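Local coordinates for SnoaL-like domain-containing protein (Novosphingobium aromaticivorans, PDB 2RFR), which is of unknown function but adopts the NTF2-like, cystatin-like fold of the SnoaL-like family and assembles with further copies of itself, at residues A[11-14]-A[15-19]; A[34-37]-A[38-41]. All blocks are in the same frame, centred on the assembly; numbering follows the deposited sequence.

Contact 1 of 2, residues A[11-14]-A[15-19]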
loop_
_atom_site.group_PDB
_atom_site.type_symbol
_atom_site.label_atom_id
_atom_site.label_comp_id
_atom_site.label_asym_id
_atom_site.label_seq_id
_atom_site.Cartn_x
_atom_site.Cartn_y
_atom_site.Cartn_z
ATOM N N ARG A 11 23.272 -7.920 -0.043
ATOM C CA ARG A 11 21.965 -7.924 0.582
ATOM C C ARG A 11 21.352 -6.520 0.586
ATOM O O ARG A 11 20.145 -6.365 0.346
ATOM C CB ARG A 11 22.113 -8.445 2.016
ATOM C CG ARG A 11 22.299 -9.950 2.066
ATOM C CD ARG A 11 22.852 -10.426 3.343
ATOM N NE ARG A 11 22.026 -10.080 4.484
ATOM C CZ ARG A 11 22.412 -10.168 5.744
ATOM N NH1 ARG A 11 23.625 -10.619 6.020
ATOM N NH2 ARG A 11 21.577 -9.794 6.717
ATOM N N LEU A 12 22.154 -5.496 0.835
ATOM C CA LEU A 12 21.683 -4.122 0.791
ATOM C C LEU A 12 21.232 -3.762 -0.617
ATOM O O LEU A 12 20.193 -3.117 -0.814
ATOM C CB LEU A 12 22.770 -3.179 1.273
ATOM C CG LEU A 12 22.460 -1.712 1.285
ATOM C CD1 LEU A 12 21.224 -1.468 2.156
ATOM C CD2 LEU A 12 23.691 -0.946 1.799
ATOM N N ARG A 13 21.985 -4.145 -1.632
ATOM C CA ARG A 13 21.609 -3.859 -3.000
ATOM C C ARG A 13 20.251 -4.435 -3.350
ATOM O O ARG A 13 19.478 -3.805 -4.043
ATOM C CB ARG A 13 22.698 -4.356 -3.937
ATOM C CG ARG A 13 22.480 -3.893 -5.403
ATOM C CD ARG A 13 23.659 -4.281 -6.242
ATOM N NE ARG A 13 23.717 -3.723 -7.603
ATOM C CZ ARG A 13 23.570 -4.433 -8.691
ATOM N NH1 ARG A 13 23.177 -5.697 -8.617
ATOM N NH2 ARG A 13 23.792 -3.853 -9.871
ATOM N N LEU A 14 19.989 -5.637 -2.863
ATOM C CA LEU A 14 18.698 -6.268 -3.112
ATOM C C LEU A 14 17.569 -5.481 -2.481
ATOM O O LEU A 14 16.529 -5.279 -3.081
ATOM C CB LEU A 14 18.720 -7.713 -2.606
ATOM C CG LEU A 14 17.440 -8.478 -2.881
ATOM C CD1 LEU A 14 17.039 -8.368 -4.368
ATOM C CD2 LEU A 14 17.551 -9.961 -2.470
ATOM N N LEU A 15 17.744 -5.015 -1.248
ATOM C CA LEU A 15 16.748 -4.151 -0.597
ATOM C C LEU A 15 16.579 -2.876 -1.369
ATOM O O LEU A 15 15.455 -2.398 -1.534
ATOM C CB LEU A 15 17.089 -3.866 0.858
ATOM C CG LEU A 15 16.892 -4.981 1.864
ATOM C CD1 LEU A 15 17.272 -4.391 3.213
ATOM C CD2 LEU A 15 15.460 -5.438 1.891
ATOM N N GLU A 16 17.673 -2.282 -1.828
ATOM C CA GLU A 16 17.583 -1.065 -2.630
ATOM C C GLU A 16 16.821 -1.277 -3.916
ATOM O O GLU A 16 16.045 -0.436 -4.338
ATOM C CB GLU A 16 18.978 -0.478 -2.903
ATOM C CG GLU A 16 19.637 0.067 -1.644
ATOM C CD GLU A 16 21.100 0.395 -1.864
ATOM O OE1 GLU A 16 21.786 -0.262 -2.659
ATOM O OE2 GLU A 16 21.633 1.327 -1.222
ATOM N N ASP A 17 17.066 -2.386 -4.563
ATOM C CA ASP A 17 16.382 -2.738 -5.815
ATOM C C ASP A 17 14.874 -2.802 -5.562
ATOM O O ASP A 17 14.086 -2.214 -6.305
ATOM C CB ASP A 17 16.881 -4.107 -6.316
ATOM C CG ASP A 17 18.273 -4.096 -6.879
ATOM O OD1 ASP A 17 18.799 -3.045 -7.261
ATOM O OD2 ASP A 17 18.782 -5.230 -6.998
ATOM N N ARG A 18 14.462 -3.512 -4.512
ATOM C CA ARG A 18 13.061 -3.684 -4.217
ATOM C C ARG A 18 12.422 -2.359 -3.866
ATOM O O ARG A 18 11.296 -2.080 -4.296
ATOM C CB ARG A 18 12.910 -4.663 -3.069
ATOM C CG ARG A 18 13.316 -6.082 -3.442
ATOM C CD ARG A 18 13.303 -7.040 -2.228
ATOM N NE ARG A 18 11.965 -7.139 -1.697
ATOM C CZ ARG A 18 11.001 -7.879 -2.256
ATOM N NH1 ARG A 18 11.281 -8.668 -3.248
ATOM N NH2 ARG A 18 9.786 -7.888 -1.756
ATOM N N GLU A 19 13.116 -1.518 -3.121
ATOM C CA GLU A 19 12.559 -0.248 -2.726
ATOM C C GLU A 19 12.433 0.675 -3.945
ATOM O O GLU A 19 11.465 1.458 -4.052
ATOM C CB GLU A 19 13.372 0.319 -1.547
ATOM C CG GLU A 19 13.078 1.715 -1.148
ATOM C CD GLU A 19 11.742 1.886 -0.609
ATOM O OE1 GLU A 19 11.110 0.917 -0.216
ATOM O OE2 GLU A 19 11.376 3.056 -0.508
HETATM O O HOH W 1 21.021 -6.819 -6.683
#

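Contact 2 of 2, residues A[34-37]-A[38-41]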
loop_
_atom_site.group_PDB
_atom_site.type_symbol
_atom_site.label_atom_id
_atom_site.label_comp_id
_atom_site.label_asym_id
_atom_site.label_seq_id
_atom_site.Cartn_x
_atom_site.Cartn_y
_atom_site.Cartn_z
ATOM N N SER A 34 -2.007 13.988 -11.424
ATOM C CA SER A 34 -1.592 15.384 -11.618
ATOM C C SER A 34 -1.362 15.719 -13.072
ATOM O O SER A 34 -1.043 16.839 -13.396
ATOM C CB SER A 34 -0.362 15.666 -10.790
ATOM O OG SER A 34 0.761 14.900 -11.206
ATOM N N GLY A 35 -1.533 14.757 -13.969
ATOM C CA GLY A 35 -1.342 15.012 -15.381
ATOM C C GLY A 35 0.077 15.169 -15.856
ATOM O O GLY A 35 0.299 15.829 -16.865
ATOM N N ASP A 36 1.012 14.611 -15.119
ATOM C CA ASP A 36 2.426 14.799 -15.471
ATOM C C ASP A 36 2.829 13.700 -16.445
ATOM O O ASP A 36 3.478 12.709 -16.104
ATOM C CB ASP A 36 3.272 14.782 -14.235
ATOM C CG ASP A 36 4.737 15.267 -14.522
ATOM O OD1 ASP A 36 5.233 15.279 -15.722
ATOM O OD2 ASP A 36 5.388 15.647 -13.523
ATOM N N ALA A 37 2.370 13.866 -17.680
ATOM C CA ALA A 37 2.510 12.832 -18.692
ATOM C C ALA A 37 3.951 12.456 -18.999
ATOM O O ALA A 37 4.304 11.269 -19.132
ATOM C CB ALA A 37 1.838 13.300 -19.991
ATOM N N GLU A 38 4.800 13.466 -19.126
ATOM C CA GLU A 38 6.205 13.196 -19.411
ATOM C C GLU A 38 6.863 12.378 -18.317
ATOM O O GLU A 38 7.520 11.382 -18.581
ATOM C CB GLU A 38 6.933 14.554 -19.551
ATOM C CG GLU A 38 8.408 14.450 -19.895
ATOM C CD GLU A 38 9.021 15.813 -20.037
ATOM O OE1 GLU A 38 9.432 16.415 -19.009
ATOM O OE2 GLU A 38 9.037 16.283 -21.185
ATOM N N ALA A 39 6.771 12.828 -17.072
ATOM C CA ALA A 39 7.393 12.094 -15.993
ATOM C C ALA A 39 6.833 10.717 -15.833
ATOM O O ALA A 39 7.551 9.770 -15.541
ATOM C CB ALA A 39 7.332 12.893 -14.689
ATOM N N LEU A 40 5.526 10.574 -16.022
ATOM C CA LEU A 40 4.920 9.233 -15.956
ATOM C C LEU A 40 5.513 8.298 -17.018
ATOM O O LEU A 40 5.882 7.168 -16.735
ATOM C CB LEU A 40 3.409 9.343 -16.057
ATOM C CG LEU A 40 2.611 8.062 -16.027
ATOM C CD1 LEU A 40 1.256 8.272 -15.381
ATOM C CD2 LEU A 40 2.439 7.452 -17.467
ATOM N N SER A 41 5.651 8.796 -18.242
ATOM C CA SER A 41 6.221 7.987 -19.308
ATOM C C SER A 41 7.654 7.597 -19.020
ATOM O O SER A 41 8.099 6.496 -19.443
ATOM C CB SER A 41 6.095 8.693 -20.655
ATOM O OG SER A 41 7.045 9.767 -20.806
HETATM O O HOH W 2 7.742 16.447 -16.251
#

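Contact 1 of 2, residues A[11-14]-A[15-19]
Leu12 and Glu16 meet through different first torsions: CG of Leu12 is anti to its backbone N (chi1 180°), whereas CG of Glu16 is anti to its own carbonyl carbon (chi1 -68°) and leans back toward the preceding turn. The pair lies one turn apart in the long N-terminal helix 5-33 of this NTF2-like fold. The extended Glu16 chain crosses the Leu12 branch obliquely, its CD 4.0 Å from Leu12 CG, while Glu16 CG rests 3.3 Å from Leu12 O. Glu16 N donates to Leu12 O at 2.8 Å. The carboxylate reaches out of the chain to a salt bridge with Arg11 of the third subunit, and Leu15 of that subunit packs on both Leu12 and Glu16. With the carboxylate gone, as in an alanine here, Arg11 of the third subunit is likely to lose one of its acidic partners and Leu12 the cover on one flank. One residue along, Asp17 also turns back toward the N-terminal end of the helix, putting its CG 3.1 Å from Arg13 O, the oxygen that also accepts from Asp17 N. Its OD1 takes a salt bridge from Arg127 and a hydrogen bond from Trp132 NE1, tying the helix to the sheet. Arg18 lays its CG against Leu14 O, then bends at chi3 (62°), and its NE pairs with Glu19 of the second subunit; Leu14, Asp17 and Arg18 all touch Val92 of strand 81-93. The Arg13 chain, extended as far as NE, stays short of a direct ion pair, NH1 standing 4.7 Å from Asp17 OD2. A water spans this separation, donating to Asp17 OD2 at 2.8 Å and accepting a weak bond from Arg13 NH1 at 3.1 Å.

Contact 2 of 2, residues A[34-37]-A[38-41]
An aspartate N-cap starts the short helix 37-41: Asp36 uses its side chain to hold the backbone N-H of Ala39 in the first turn. CG stands anti to the backbone N of Asp36 (chi1 -168°), which carries OD1 forward to Ala39 N at 3.2 Å. The N-H...O angle is 160°, yet the donor arrives from above the carboxylate, 55° out of its plane. The methyl of Ala39 closes against the same group, CB lying 3.3 Å from Asp36 OD1. Asp36 also works through its backbone, its O accepting from Leu40 N at 3.0 Å, and Ala37 O receives Ser41 N in the next helical bond. Ser41 OG, placed between its backbone N and carbonyl carbon, turns back to donate to Glu38 O at 2.8 Å, satisfying the hydroxyl of this buried residue within the helix. Leu31 of helix 5-33 touches both Asp36 and Ala39. On the buried side, Leu40 packs between that helix, at Tyr28 and Ala32, and helix 61-69, at Ile64 and Ile68. Gly35, with a positive phi, closes a Schellman motif at the end of helix 5-33, and its O accepts from Arg74. The result is a compact helix-to-helix link, in which a Schellman C-cap is followed directly by an aspartate N-cap.

Overall arrangement
Contacts 1 and 2 come in series along the chain, their centres 26 Å apart and their nearest atoms about 15 Å apart, so they do not touch. Contact 1 belongs to the N-terminal half of helix 5-33, its centre about 19 Å from the centre of the chain, where the helix meets strand 81-93 and two neighbouring subunits. Contact 2 follows the end of that helix and begins helix 37-41, its centre about 13 Å from the chain centre and packed against helix 61-69. The long helix thus carries subunit contacts along contact 1 and leads into a change of chain direction, where Ser34 also touches Arg149 of the third subunit; both contacts belong to the same NTF2-like fold.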